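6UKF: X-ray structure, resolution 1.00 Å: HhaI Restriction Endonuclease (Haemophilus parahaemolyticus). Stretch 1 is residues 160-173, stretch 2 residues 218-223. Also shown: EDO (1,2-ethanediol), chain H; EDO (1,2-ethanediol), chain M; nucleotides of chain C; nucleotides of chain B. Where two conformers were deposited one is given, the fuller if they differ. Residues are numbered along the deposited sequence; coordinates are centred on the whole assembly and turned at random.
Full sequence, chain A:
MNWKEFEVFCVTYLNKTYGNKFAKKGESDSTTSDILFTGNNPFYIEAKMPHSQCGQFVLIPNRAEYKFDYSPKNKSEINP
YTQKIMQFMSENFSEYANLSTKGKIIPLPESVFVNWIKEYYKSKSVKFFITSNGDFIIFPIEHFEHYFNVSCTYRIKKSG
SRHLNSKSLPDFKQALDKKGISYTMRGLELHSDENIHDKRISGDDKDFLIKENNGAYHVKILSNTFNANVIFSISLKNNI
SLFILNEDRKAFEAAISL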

# COMPACT_ATOMS: atom_id res chain seq x y z
N GLY A 160 11.40 -0.37 0.96
CA GLY A 160 11.24 -1.60 1.70
C GLY A 160 12.50 -2.43 1.77
O GLY A 160 13.57 -2.08 1.27
N SER A 161 12.36 -3.59 2.40
CA SER A 161 13.47 -4.47 2.70
C SER A 161 13.68 -5.47 1.57
O SER A 161 12.92 -5.53 0.60
CB SER A 161 13.20 -5.20 4.01
OG SER A 161 12.05 -6.02 3.89
N ARG A 162 14.73 -6.28 1.71
CA ARG A 162 14.97 -7.41 0.82
C ARG A 162 15.49 -8.57 1.66
O ARG A 162 16.03 -8.38 2.75
CB ARG A 162 15.94 -7.05 -0.31
CG ARG A 162 17.29 -6.52 0.15
CD ARG A 162 17.91 -5.66 -0.93
NE ARG A 162 19.21 -5.12 -0.54
CZ ARG A 162 20.37 -5.75 -0.71
NH1 ARG A 162 20.41 -6.95 -1.27
NH2 ARG A 162 21.50 -5.17 -0.32
N HIS A 163 15.30 -9.78 1.15
CA HIS A 163 15.77 -10.95 1.87
C HIS A 163 17.29 -10.94 1.96
O HIS A 163 17.98 -10.54 1.02
CB HIS A 163 15.35 -12.23 1.14
CG HIS A 163 13.88 -12.51 1.21
ND1 HIS A 163 13.34 -13.70 0.79
CD2 HIS A 163 12.85 -11.76 1.65
CE1 HIS A 163 12.03 -13.68 0.97
NE2 HIS A 163 11.71 -12.50 1.48
N LEU A 164 17.81 -11.40 3.09
CA LEU A 164 19.22 -11.73 3.17
C LEU A 164 19.58 -12.66 2.01
O LEU A 164 18.81 -13.56 1.66
CB LEU A 164 19.52 -12.44 4.49
CG LEU A 164 20.98 -12.81 4.75
CD1 LEU A 164 21.80 -11.57 5.05
CD2 LEU A 164 21.07 -13.81 5.90
N ASN A 165 20.74 -12.42 1.40
CA ASN A 165 21.19 -13.20 0.26
C ASN A 165 22.59 -13.72 0.54
O ASN A 165 23.26 -13.33 1.50
CB ASN A 165 21.16 -12.37 -1.03
CG ASN A 165 21.85 -11.04 -0.90
OD1 ASN A 165 22.90 -10.92 -0.25
ND2 ASN A 165 21.27 -10.01 -1.51
N SER A 166 23.04 -14.63 -0.34
CA SER A 166 24.35 -15.26 -0.14
C SER A 166 25.46 -14.22 -0.13
O SER A 166 26.39 -14.32 0.68
CB SER A 166 24.59 -16.29 -1.25
OG SER A 166 23.56 -17.26 -1.27
N LYS A 167 25.40 -13.23 -1.01
CA LYS A 167 26.43 -12.21 -1.05
C LYS A 167 26.55 -11.47 0.28
O LYS A 167 27.65 -11.08 0.68
CB LYS A 167 26.16 -11.22 -2.18
CG LYS A 167 27.17 -10.08 -2.28
CD LYS A 167 26.82 -9.13 -3.41
N SER A 168 25.43 -11.30 0.99
CA SER A 168 25.42 -10.57 2.25
C SER A 168 25.60 -11.46 3.46
O SER A 168 25.74 -10.95 4.58
CB SER A 168 24.10 -9.80 2.40
OG SER A 168 23.83 -9.03 1.25
N LEU A 169 25.61 -12.78 3.28
CA LEU A 169 25.67 -13.69 4.42
C LEU A 169 26.92 -13.49 5.26
O LEU A 169 26.81 -13.44 6.50
CB LEU A 169 25.51 -15.14 3.93
CG LEU A 169 25.48 -16.24 5.00
CD1 LEU A 169 24.41 -15.97 6.03
CD2 LEU A 169 25.26 -17.59 4.35
N PRO A 170 28.13 -13.37 4.69
CA PRO A 170 29.30 -13.09 5.54
C PRO A 170 29.15 -11.83 6.39
O PRO A 170 29.47 -11.86 7.58
CB PRO A 170 30.45 -12.98 4.52
CG PRO A 170 29.99 -13.78 3.36
CD PRO A 170 28.51 -13.59 3.29
N ASP A 171 28.69 -10.73 5.80
CA ASP A 171 28.49 -9.52 6.59
C ASP A 171 27.50 -9.75 7.71
O ASP A 171 27.67 -9.22 8.82
CB ASP A 171 28.02 -8.36 5.70
CG ASP A 171 29.14 -7.77 4.88
OD1 ASP A 171 28.84 -7.13 3.85
OD2 ASP A 171 30.32 -7.94 5.25
N PHE A 172 26.45 -10.53 7.46
CA PHE A 172 25.46 -10.77 8.50
C PHE A 172 26.04 -11.62 9.63
O PHE A 172 25.83 -11.32 10.81
CB PHE A 172 24.20 -11.42 7.94
CG PHE A 172 23.15 -11.65 8.97
CD1 PHE A 172 22.58 -10.57 9.64
CD2 PHE A 172 22.75 -12.93 9.31
CE1 PHE A 172 21.62 -10.76 10.61
CE2 PHE A 172 21.79 -13.13 10.29
CZ PHE A 172 21.22 -12.04 10.94
N LYS A 173 26.75 -12.70 9.29
CA LYS A 173 27.41 -13.49 10.32
C LYS A 173 28.37 -12.64 11.14
O LYS A 173 28.46 -12.79 12.36
CB LYS A 173 28.15 -14.67 9.68
CG LYS A 173 27.24 -15.76 9.14
CD LYS A 173 28.05 -16.95 8.62
CE LYS A 173 27.14 -18.04 8.09
NZ LYS A 173 27.87 -19.10 7.36
N HIS A 218 13.97 -15.35 9.96
CA HIS A 218 14.25 -14.85 8.62
C HIS A 218 14.90 -13.48 8.75
O HIS A 218 14.53 -12.69 9.62
CB HIS A 218 12.97 -14.76 7.79
CG HIS A 218 12.40 -16.10 7.44
ND1 HIS A 218 11.44 -16.27 6.46
CD2 HIS A 218 12.64 -17.33 7.95
CE1 HIS A 218 11.12 -17.55 6.38
NE2 HIS A 218 11.84 -18.21 7.27
N VAL A 219 15.86 -13.21 7.88
CA VAL A 219 16.70 -12.02 7.98
C VAL A 219 16.44 -11.15 6.77
O VAL A 219 16.40 -11.64 5.64
CB VAL A 219 18.19 -12.39 8.08
CG1 VAL A 219 19.03 -11.14 8.28
CG2 VAL A 219 18.41 -13.37 9.22
N LYS A 220 16.26 -9.85 7.01
CA LYS A 220 16.01 -8.89 5.96
C LYS A 220 17.08 -7.81 5.99
O LYS A 220 17.65 -7.51 7.04
CB LYS A 220 14.63 -8.24 6.11
CG LYS A 220 13.47 -9.22 6.11
CD LYS A 220 13.10 -9.64 7.52
CE LYS A 220 12.14 -10.82 7.51
NZ LYS A 220 10.82 -10.49 6.92
N ILE A 221 17.35 -7.25 4.82
CA ILE A 221 18.24 -6.10 4.68
C ILE A 221 17.35 -4.89 4.43
O ILE A 221 16.56 -4.88 3.47
CB ILE A 221 19.23 -6.29 3.53
CG1 ILE A 221 20.06 -7.56 3.73
CG2 ILE A 221 20.14 -5.06 3.42
CD1 ILE A 221 20.80 -7.99 2.48
N LEU A 222 17.45 -3.88 5.28
CA LEU A 222 16.61 -2.70 5.15
C LEU A 222 17.19 -1.75 4.10
O LEU A 222 18.37 -1.80 3.76
CB LEU A 222 16.47 -2.00 6.50
CG LEU A 222 15.96 -2.91 7.63
CD1 LEU A 222 15.79 -2.13 8.93
CD2 LEU A 222 14.65 -3.59 7.25
N SER A 223 16.32 -0.88 3.60
CA SER A 223 16.67 0.02 2.51
C SER A 223 17.50 1.19 3.01
O SER A 223 17.53 1.50 4.21
CB SER A 223 15.39 0.57 1.87
OG SER A 223 15.69 1.43 0.79
C1 EDO H . 15.82 -14.61 3.87
O1 EDO H . 14.98 -13.54 4.31
C2 EDO H . 15.79 -15.74 4.90
O2 EDO H . 16.45 -15.30 6.09
C1 EDO M . 12.01 -9.04 -0.32
O1 EDO M . 10.73 -9.39 0.22
C2 EDO M . 12.59 -10.22 -1.10
O2 EDO M . 13.95 -9.93 -1.44
P DG C 7 10.02 -6.90 6.81
OP1 DG C 7 9.80 -7.99 7.78
OP2 DG C 7 11.36 -6.69 6.23
O5' DG C 7 8.97 -7.07 5.62
C5' DG C 7 7.63 -7.45 5.91
C4' DG C 7 6.91 -7.99 4.68
O4' DG C 7 6.53 -6.89 3.81
C3' DG C 7 7.72 -8.93 3.79
O3' DG C 7 6.83 -9.88 3.19
C2' DG C 7 8.37 -7.98 2.79
C1' DG C 7 7.30 -6.92 2.61
N9 DG C 7 7.80 -5.57 2.39
C8 DG C 7 8.83 -4.95 3.06
N7 DG C 7 9.05 -3.73 2.68
C5 DG C 7 8.09 -3.51 1.70
C6 DG C 7 7.83 -2.36 0.91
O6 DG C 7 8.41 -1.27 0.93
N1 DG C 7 6.77 -2.57 0.04
C2 DG C 7 6.05 -3.73 -0.07
N2 DG C 7 5.06 -3.74 -0.98
N3 DG C 7 6.28 -4.81 0.66
C4 DG C 7 7.31 -4.63 1.52
P DC B 2 22.69 -13.19 -4.46
OP1 DC B 2 23.85 -13.50 -3.59
OP2 DC B 2 21.34 -13.64 -4.07
O5' DC B 2 22.67 -11.62 -4.71
C5' DC B 2 23.83 -10.96 -5.20
C4' DC B 2 23.53 -9.52 -5.58
O4' DC B 2 22.63 -9.49 -6.71
C3' DC B 2 22.86 -8.70 -4.47
O3' DC B 2 23.66 -7.56 -4.17
C2' DC B 2 21.48 -8.32 -5.04
C1' DC B 2 21.71 -8.43 -6.55
N1 DC B 2 20.49 -8.73 -7.35
C2 DC B 2 20.12 -7.87 -8.39
O2 DC B 2 20.81 -6.87 -8.63
N3 DC B 2 19.01 -8.16 -9.12
C4 DC B 2 18.29 -9.25 -8.84
N4 DC B 2 17.21 -9.50 -9.58
C5 DC B 2 18.65 -10.14 -7.78
C6 DC B 2 19.75 -9.84 -7.07
O HOH W 1 16.54 -3.30 1.32
O HOH W 2 19.54 -1.90 0.58

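Three backbone hydrogen bonds set the register, antiparallel, with Arg 162 opposite Ile 221. Arg 162 N donates to Ile 221 O (2.9 Å, 151°) and Ile 221 N to Arg 162 O (2.7 Å, 171°). Leu 164 N then reaches Val 219 O (2.9 Å, 169°), enclosing the non-hydrogen-bonded pair of His 163 and Lys 220. The same carbonyls take CA-H...O contacts: Ser 161 CA lies 3.2 Å from Ile 221 O, and Lys 220 CA 3.3 Å from Arg 162 O.

Apolar packing adds to a buried total of 556 Å², in which Ile 221 (127 Å²) and Val 219 (95 Å²) have the largest shares. Val 219 points toward stretch 1; its CG1 sits 3.6 Å from the Phe 172 ring centroid, 18° off the normal, a CH-pi contact over the face, while its CB meets Leu 164 CB at 3.8 Å. Beta-branched Ile 221 extends CD1 over one face of the Arg 162 guanidinium and to 3.4 Å from Ser 168 OG. Ser 168 OG is satisfied by donating to Asn 165 OD1 (2.6 Å).

Water 1 bridges the stretches, its oxygen 3.2 Å from Gly 160 O and 2.7 Å from Ile 221 O. DNA provides a shared anchor: Ser 161 OG donates to OP2 (2.5 Å) and Lys 220 NZ to OP1 (2.8 Å) of DG7.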